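Local coordinates for P450 epoxidase (Sorangium cellulosum, PDB 1Q5D), which is a haem-containing member of the cytochrome P450 family, built on the mainly helical P450 fold around a buried protoporphyrin IX iron, at residues A150-P154 with T259-A264; D298-I303 with G398-R404. All coordinates share one frame. Numbering follows the deposited sequence.

Interaction 1. Residues A150-P154 with T259-A264. With HEM (protoporphyrin IX containing Fe), chain B.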
loop_
_atom_site.group_PDB
_atom_site.type_symbol
_atom_site.label_atom_id
_atom_site.label_comp_id
_atom_site.label_asym_id
_atom_site.label_seq_id
_atom_site.Cartn_x
_atom_site.Cartn_y
_atom_site.Cartn_z
ATOM N N ALA A 150 8.339 2.953 12.348
ATOM C CA ALA A 150 7.399 2.917 11.240
ATOM C C ALA A 150 6.177 2.066 11.564
ATOM O O ALA A 150 5.050 2.407 11.204
ATOM C CB ALA A 150 8.095 2.421 9.930
ATOM N N GLU A 151 6.406 0.948 12.247
ATOM C CA GLU A 151 5.331 0.008 12.544
ATOM C C GLU A 151 4.227 0.630 13.398
ATOM O O GLU A 151 3.063 0.240 13.315
ATOM C CB GLU A 151 5.925 -1.178 13.293
ATOM C CG GLU A 151 5.055 -2.409 13.386
ATOM C CD GLU A 151 5.847 -3.577 13.951
ATOM O OE1 GLU A 151 6.641 -4.163 13.194
ATOM O OE2 GLU A 151 5.698 -3.871 15.156
ATOM N N GLY A 152 4.588 1.595 14.236
ATOM C CA GLY A 152 3.611 2.137 15.163
ATOM C C GLY A 152 2.924 3.412 14.705
ATOM O O GLY A 152 2.200 4.039 15.489
ATOM N N ILE A 153 3.136 3.810 13.451
ATOM C CA ILE A 153 2.569 5.080 12.975
ATOM C C ILE A 153 1.269 4.962 12.174
ATOM O O ILE A 153 0.265 5.592 12.509
ATOM C CB ILE A 153 3.638 5.913 12.214
ATOM C CG1 ILE A 153 4.776 6.288 13.168
ATOM C CG2 ILE A 153 3.007 7.170 11.607
ATOM C CD1 ILE A 153 5.977 6.894 12.484
ATOM N N PRO A 154 1.273 4.188 11.093
ATOM C CA PRO A 154 0.098 4.122 10.212
ATOM C C PRO A 154 -1.243 3.754 10.838
ATOM O O PRO A 154 -2.250 4.293 10.385
ATOM C CB PRO A 154 0.502 3.088 9.167
ATOM C CG PRO A 154 1.998 3.218 9.129
ATOM C CD PRO A 154 2.391 3.382 10.570
ATOM N N THR A 259 2.012 1.973 4.199
ATOM C CA THR A 259 2.639 3.165 4.767
ATOM C C THR A 259 3.875 2.855 5.605
ATOM O O THR A 259 4.817 3.636 5.645
ATOM C CB THR A 259 1.628 3.956 5.605
ATOM O OG1 THR A 259 0.395 4.104 4.875
ATOM C CG2 THR A 259 2.132 5.376 5.812
ATOM N N ILE A 260 3.857 1.723 6.302
ATOM C CA ILE A 260 5.018 1.297 7.057
ATOM C C ILE A 260 6.224 1.208 6.118
ATOM O O ILE A 260 7.330 1.687 6.433
ATOM C CB ILE A 260 4.735 -0.093 7.725
ATOM C CG1 ILE A 260 3.569 0.004 8.726
ATOM C CG2 ILE A 260 6.001 -0.649 8.399
ATOM C CD1 ILE A 260 3.223 -1.335 9.418
ATOM N N TYR A 261 6.027 0.578 4.966
ATOM C CA TYR A 261 7.151 0.394 4.045
ATOM C C TYR A 261 7.580 1.697 3.373
ATOM O O TYR A 261 8.754 1.912 3.136
ATOM C CB TYR A 261 6.867 -0.730 3.052
ATOM C CG TYR A 261 6.673 -2.028 3.810
ATOM C CD1 TYR A 261 7.577 -2.405 4.784
ATOM C CD2 TYR A 261 5.562 -2.835 3.598
ATOM C CE1 TYR A 261 7.406 -3.571 5.509
ATOM C CE2 TYR A 261 5.379 -3.999 4.327
ATOM C CZ TYR A 261 6.314 -4.348 5.284
ATOM O OH TYR A 261 6.164 -5.496 6.013
ATOM N N LEU A 262 6.632 2.576 3.106
ATOM C CA LEU A 262 6.995 3.899 2.578
ATOM C C LEU A 262 7.966 4.627 3.515
ATOM O O LEU A 262 9.035 5.140 3.091
ATOM C CB LEU A 262 5.732 4.737 2.341
ATOM C CG LEU A 262 5.951 6.226 2.024
ATOM C CD1 LEU A 262 6.879 6.358 0.800
ATOM C CD2 LEU A 262 4.613 6.915 1.757
ATOM N N ILE A 263 7.593 4.674 4.789
ATOM C CA ILE A 263 8.409 5.305 5.800
ATOM C C ILE A 263 9.765 4.614 5.889
ATOM O O ILE A 263 10.808 5.273 5.890
ATOM C CB ILE A 263 7.680 5.289 7.177
ATOM C CG1 ILE A 263 6.423 6.168 7.120
ATOM C CG2 ILE A 263 8.621 5.765 8.275
ATOM C CD1 ILE A 263 5.475 6.013 8.293
ATOM N N ALA A 264 9.762 3.286 5.969
ATOM C CA ALA A 264 11.022 2.550 6.076
ATOM C C ALA A 264 11.894 2.712 4.834
ATOM O O ALA A 264 13.102 2.971 4.938
ATOM C CB ALA A 264 10.762 1.059 6.375
HETATM C CHA HEM B . -5.704 1.534 -3.821
HETATM C CHB HEM B . -0.949 2.152 -3.333
HETATM C CHC HEM B . -1.655 4.053 1.086
HETATM C CHD HEM B . -6.310 2.888 0.816
HETATM C C1A HEM B . -4.367 1.622 -4.103
HETATM C C2A HEM B . -3.748 1.324 -5.374
HETATM C C3A HEM B . -2.431 1.475 -5.236
HETATM C C4A HEM B . -2.176 1.884 -3.875
HETATM C CMA HEM B . -1.365 1.263 -6.347
HETATM C CAA HEM B . -4.505 0.902 -6.656
HETATM C CBA HEM B . -4.468 -0.620 -6.828
HETATM C CGA HEM B . -5.130 -0.989 -8.145
HETATM O O1A HEM B . -5.319 -2.215 -8.418
HETATM O O2A HEM B . -5.492 -0.059 -8.921
HETATM C C1B HEM B . -0.766 2.714 -2.103
HETATM C C2B HEM B . 0.526 3.098 -1.589
HETATM C C3B HEM B . 0.344 3.600 -0.379
HETATM C C4B HEM B . -1.070 3.569 -0.068
HETATM C CMB HEM B . 1.903 2.927 -2.287
HETATM C CAB HEM B . 1.518 4.127 0.464
HETATM C CBB HEM B . 1.431 4.263 1.784
HETATM C C1C HEM B . -2.977 3.950 1.396
HETATM C C2C HEM B . -3.623 4.452 2.589
HETATM C C3C HEM B . -4.914 4.119 2.501
HETATM C C4C HEM B . -5.116 3.415 1.249
HETATM C CMC HEM B . -2.884 5.225 3.714
HETATM C CAC HEM B . -6.080 4.378 3.472
HETATM C CBC HEM B . -5.957 5.247 4.472
HETATM C C1D HEM B . -6.552 2.359 -0.426
HETATM C C2D HEM B . -7.811 1.792 -0.809
HETATM C C3D HEM B . -7.635 1.374 -2.250
HETATM C C4D HEM B . -6.279 1.711 -2.585
HETATM C CMD HEM B . -9.073 1.666 0.060
HETATM C CAD HEM B . -8.692 0.741 -3.173
HETATM C CBD HEM B . -9.141 1.870 -4.108
HETATM C CGD HEM B . -10.164 1.369 -5.096
HETATM O O1D HEM B . -10.066 0.179 -5.492
HETATM O O2D HEM B . -11.086 2.147 -5.484
HETATM N NA HEM B . -3.384 1.965 -3.200
HETATM N NB HEM B . -1.749 3.013 -1.158
HETATM N NC HEM B . -3.914 3.319 0.618
HETATM N ND HEM B . -5.666 2.289 -1.488
HETATM FE FE HEM B . -3.677 2.796 -1.366
HETATM O O HOH W 1 -3.286 0.750 -0.639
#
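Ala150, the last residue of helix 146-150, points its CB at helix 257-272 and meets it closely: CB lies 3.7 Å from Ile260 O and 3.8 Å from Ile263 CG2, and the CA of Ala150 comes within 5.1 Å of the CA of Ile260. Glu151 directs its CB away, so its closest approach is made by the backbone, CA 4.0 Å from Ile260 CD1, with CG grazing the same methyl at 4.5 Å. A type I turn from Ala150 to Ile153, closed by Ile153 N to Ala150 O at 3.3 Å, then reverses the chain. Ile153 comes back toward the helix, its CG2 4.3 Å from Ile263 CD1, and also touches Val130 and Leu133 of helix 123-137. Pro154 opens helix 154-161 by wedging its ring between two helix residues: CG is 3.6 Å from both Thr259 CB and Ile260 CG1. No hydrogen bond crosses; the 321 Å² buried, both sides summed, is mainly van der Waals packing of apolar side chains. Thr259 OG1 is hydrogen-bonded to Gly255 O, ending the preceding helix 241-255, and lies 3.3 Å from HEM CBB, a haem vinyl carbon. Glu374 of helix 368-385 touches Pro154 and Thr259. Helices 123-137, 154-161, 368-385 and 257-272 are probably D, E, L and the C-terminal half of the I-helix, the four-helix bundle of the P450 fold.

Interaction 2. Residues D298-I303 with G398-R404. With EPB (7,11-dihydroxy-8,8,10,12,16-pentamethyl-3-[1-methyl-2-(2-methyl-thiazol-4-yl)vinyl]-4,17-dioxabicyclo[14.1.0]heptadecane-5,9-dione), chain C.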
loop_
_atom_site.group_PDB
_atom_site.type_symbol
_atom_site.label_atom_id
_atom_site.label_comp_id
_atom_site.label_asym_id
_atom_site.label_seq_id
_atom_site.Cartn_x
_atom_site.Cartn_y
_atom_site.Cartn_z
ATOM N N ASP A 298 12.247 3.078 -5.988
ATOM C CA ASP A 298 12.352 1.824 -5.233
ATOM C C ASP A 298 10.991 1.364 -4.757
ATOM O O ASP A 298 10.727 1.307 -3.550
ATOM C CB ASP A 298 13.281 2.041 -4.044
ATOM C CG ASP A 298 13.917 0.754 -3.547
ATOM O OD1 ASP A 298 13.776 -0.316 -4.185
ATOM O OD2 ASP A 298 14.589 0.754 -2.503
ATOM N N ASN A 299 10.121 1.049 -5.705
ATOM C CA ASN A 299 8.744 0.772 -5.388
ATOM C C ASN A 299 8.635 -0.404 -4.431
ATOM O O ASN A 299 9.331 -1.425 -4.605
ATOM C CB ASN A 299 7.955 0.457 -6.652
ATOM C CG ASN A 299 6.477 0.395 -6.389
ATOM O OD1 ASN A 299 5.885 -0.698 -6.304
ATOM N ND2 ASN A 299 5.853 1.578 -6.247
ATOM N N ILE A 300 7.763 -0.253 -3.437
ATOM C CA ILE A 300 7.592 -1.252 -2.376
ATOM C C ILE A 300 6.874 -2.533 -2.795
ATOM O O ILE A 300 6.857 -3.521 -2.024
ATOM C CB ILE A 300 6.802 -0.649 -1.178
ATOM C CG1 ILE A 300 5.390 -0.254 -1.631
ATOM C CG2 ILE A 300 7.600 0.476 -0.500
ATOM C CD1 ILE A 300 4.388 0.103 -0.499
ATOM N N LEU A 301 6.247 -2.525 -3.962
ATOM C CA LEU A 301 5.505 -3.697 -4.422
ATOM C C LEU A 301 6.466 -4.747 -4.972
ATOM O O LEU A 301 7.362 -4.423 -5.749
ATOM C CB LEU A 301 4.489 -3.337 -5.502
ATOM C CG LEU A 301 3.316 -2.470 -5.025
ATOM C CD1 LEU A 301 2.333 -2.128 -6.154
ATOM C CD2 LEU A 301 2.610 -3.230 -3.890
ATOM N N ARG A 302 6.270 -5.994 -4.547
ATOM C CA ARG A 302 7.079 -7.138 -5.023
ATOM C C ARG A 302 6.852 -7.392 -6.501
ATOM O O ARG A 302 7.799 -7.579 -7.281
ATOM C CB ARG A 302 6.671 -8.399 -4.250
ATOM C CG ARG A 302 7.514 -9.651 -4.583
ATOM C CD ARG A 302 7.224 -10.830 -3.648
ATOM N NE ARG A 302 7.589 -10.492 -2.283
ATOM C CZ ARG A 302 8.795 -10.676 -1.755
ATOM N NH1 ARG A 302 9.777 -11.231 -2.468
ATOM N NH2 ARG A 302 9.014 -10.313 -0.498
ATOM N N ILE A 303 5.589 -7.447 -6.890
ATOM C CA ILE A 303 5.232 -7.640 -8.288
ATOM C C ILE A 303 4.432 -6.427 -8.796
ATOM O O ILE A 303 4.893 -5.693 -9.672
ATOM C CB ILE A 303 4.437 -8.960 -8.476
ATOM C CG1 ILE A 303 5.173 -10.123 -7.784
ATOM C CG2 ILE A 303 4.236 -9.262 -9.965
ATOM C CD1 ILE A 303 4.293 -10.954 -6.874
ATOM N N GLY A 398 11.783 -9.780 3.803
ATOM C CA GLY A 398 11.039 -11.027 3.935
ATOM C C GLY A 398 10.409 -11.500 2.643
ATOM O O GLY A 398 10.897 -11.170 1.556
ATOM N N TYR A 399 9.313 -12.245 2.757
ATOM C CA TYR A 399 8.649 -12.871 1.610
ATOM C C TYR A 399 7.139 -12.602 1.583
ATOM O O TYR A 399 6.350 -13.475 1.197
ATOM C CB TYR A 399 8.879 -14.392 1.627
ATOM C CG TYR A 399 10.324 -14.800 1.537
ATOM C CD1 TYR A 399 11.025 -15.224 2.668
ATOM C CD2 TYR A 399 10.992 -14.766 0.332
ATOM C CE1 TYR A 399 12.356 -15.591 2.584
ATOM C CE2 TYR A 399 12.322 -15.129 0.239
ATOM C CZ TYR A 399 12.990 -15.549 1.357
ATOM O OH TYR A 399 14.310 -15.907 1.236
ATOM N N HIS A 400 6.725 -11.422 2.023
ATOM C CA HIS A 400 5.324 -11.002 1.904
ATOM C C HIS A 400 4.873 -11.130 0.442
ATOM O O HIS A 400 5.604 -10.739 -0.470
ATOM C CB HIS A 400 5.176 -9.547 2.392
ATOM C CG HIS A 400 3.760 -9.096 2.546
ATOM N ND1 HIS A 400 2.908 -8.953 1.476
ATOM C CD2 HIS A 400 3.047 -8.748 3.645
ATOM C CE1 HIS A 400 1.730 -8.536 1.905
ATOM N NE2 HIS A 400 1.785 -8.414 3.218
ATOM N N PRO A 401 3.692 -11.692 0.210
ATOM C CA PRO A 401 3.226 -11.948 -1.158
ATOM C C PRO A 401 3.032 -10.690 -1.997
ATOM O O PRO A 401 3.069 -10.778 -3.233
ATOM C CB PRO A 401 1.874 -12.640 -0.953
ATOM C CG PRO A 401 1.454 -12.275 0.424
ATOM C CD PRO A 401 2.729 -12.165 1.221
ATOM N N ALA A 402 2.832 -9.543 -1.348
ATOM C CA ALA A 402 2.588 -8.302 -2.090
ATOM C C ALA A 402 3.716 -7.276 -2.007
ATOM O O ALA A 402 3.862 -6.436 -2.892
ATOM C CB ALA A 402 1.257 -7.658 -1.628
ATOM N N PHE A 403 4.495 -7.310 -0.935
ATOM C CA PHE A 403 5.456 -6.259 -0.689
ATOM C C PHE A 403 6.869 -6.782 -0.619
ATOM O O PHE A 403 7.112 -7.916 -0.176
ATOM C CB PHE A 403 5.155 -5.569 0.651
ATOM C CG PHE A 403 3.809 -4.912 0.706
ATOM C CD1 PHE A 403 2.860 -5.322 1.635
ATOM C CD2 PHE A 403 3.508 -3.854 -0.141
ATOM C CE1 PHE A 403 1.622 -4.707 1.697
ATOM C CE2 PHE A 403 2.277 -3.224 -0.086
ATOM C CZ PHE A 403 1.324 -3.653 0.832
ATOM N N ARG A 404 7.802 -5.931 -1.018
ATOM C CA ARG A 404 9.196 -6.145 -0.705
ATOM C C ARG A 404 9.360 -5.700 0.755
ATOM O O ARG A 404 9.911 -4.627 1.031
ATOM C CB ARG A 404 10.093 -5.318 -1.643
ATOM C CG ARG A 404 9.813 -5.501 -3.152
ATOM C CD ARG A 404 10.523 -4.464 -4.067
ATOM N NE ARG A 404 11.914 -4.294 -3.649
ATOM C CZ ARG A 404 12.592 -3.157 -3.738
ATOM N NH1 ARG A 404 12.025 -2.076 -4.258
ATOM N NH2 ARG A 404 13.845 -3.104 -3.313
HETATM O O16 EPB C . -1.946 -5.163 0.720
HETATM C C51 EPB C . -0.169 -2.177 -2.618
HETATM O O41 EPB C . -2.183 -0.617 -1.766
HETATM C C5 EPB C . -1.568 -1.717 -2.424
HETATM C C4 EPB C . -2.546 -1.852 -1.136
HETATM C C16 EPB C . -2.504 -5.483 -0.264
HETATM O O1 EPB C . -3.552 -4.803 -0.865
HETATM C C2 EPB C . -4.170 -3.520 -0.266
HETATM C C3 EPB C . -3.891 -2.334 -1.273
HETATM C C20 EPB C . -5.701 -3.908 -0.177
HETATM C C21 EPB C . -5.950 -4.935 0.917
HETATM C C22 EPB C . -6.660 -3.363 -0.980
HETATM C C23 EPB C . -8.100 -3.595 -1.101
HETATM N N26 EPB C . -8.591 -4.874 -0.903
HETATM C C25 EPB C . -9.938 -4.915 -1.076
HETATM C C27 EPB C . -10.649 -6.197 -0.881
HETATM C C24 EPB C . -9.038 -2.699 -1.453
HETATM S S1 EPB C . -10.583 -3.433 -1.507
HETATM C C15 EPB C . -2.091 -6.774 -1.017
HETATM C C14 EPB C . -3.293 -7.688 -1.530
HETATM O O14 EPB C . -4.073 -7.882 -0.362
HETATM C C13 EPB C . -2.883 -9.049 -2.323
HETATM C C29 EPB C . -2.087 -9.973 -1.337
HETATM C C30 EPB C . -4.140 -9.835 -2.688
HETATM C C12 EPB C . -1.923 -8.743 -3.607
HETATM O O12 EPB C . -0.752 -9.235 -3.677
HETATM C C11 EPB C . -2.321 -7.839 -4.839
HETATM C C28 EPB C . -1.969 -8.695 -6.080
HETATM C C10 EPB C . -1.877 -6.440 -4.533
HETATM O O10 EPB C . -0.422 -6.343 -4.625
HETATM C C9 EPB C . -2.552 -5.543 -5.552
HETATM C C91 EPB C . -3.993 -5.599 -5.360
HETATM C C8 EPB C . -2.307 -4.084 -5.380
HETATM C C7 EPB C . -1.481 -3.661 -4.097
HETATM C C6 EPB C . -2.543 -2.634 -3.431
HETATM O O HOH W 2 3.166 -7.359 -5.454
#
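The Arg302 side chain lies across segment 398-404, its CB 4.4 Å from Arg404 CG and its guanidinium among the carbonyls of residues 398-400, and the residue loses 128 Å² to the contact. The motif is a single antiparallel bridge at the non-hydrogen-bonded pair Leu301-Phe403 (CA-CA 4.5 Å), flanked by Arg404 N to Ile300 O at 2.8 Å and Arg302 N to Ala402 O at 3.0 Å. In P450 terms it joins the loop following the K helix to the turn of the β4 hairpin. From Arg302, NE donates to His400 O at 2.7 Å and NH2 to Gly398 O at 2.9 Å. At the other end Arg404 closes a salt bridge, NH1 to Asp298 OD1 at a very short 2.5 Å, and NH1 also donates to Asn299 O at 2.8 Å. An Asx turn, Leu301 N to Asn299 OD1 at 3.0 Å, shapes the first loop. Side chains then line the EPB pocket: Leu301 CD2 is 3.8 Å from Phe403 CE2 and 3.2 Å from EPB C51, while Ala402 CB is 3.3 Å from EPB O12. Water 2 completes the join, accepting from Ile303 N and donating to Ala402 O, each at 2.8 Å.

How the interactions relate
The two contacts lie 14 Å apart between centres and touch through one residue above all, Tyr261. Its CB points away from segment 150-154 and lies 3.8 Å from Ile300 CG2, while its ring meets that of Phe403 at about 50°, Tyr261 CE2 to Phe403 CD1 3.9 Å. Helix 257-272 thus offers one face to interaction 1 and another to interaction 2. Both reach the haem: Thr259 belongs to its pocket, and the Ile300 side chain is about 4 Å from HEM. With EPB they differ, since interaction 2 lines its pocket directly whereas the Thr259 side chain stays about 9 Å from it. EPB itself brings O41 to 3.8 Å from HEM FE.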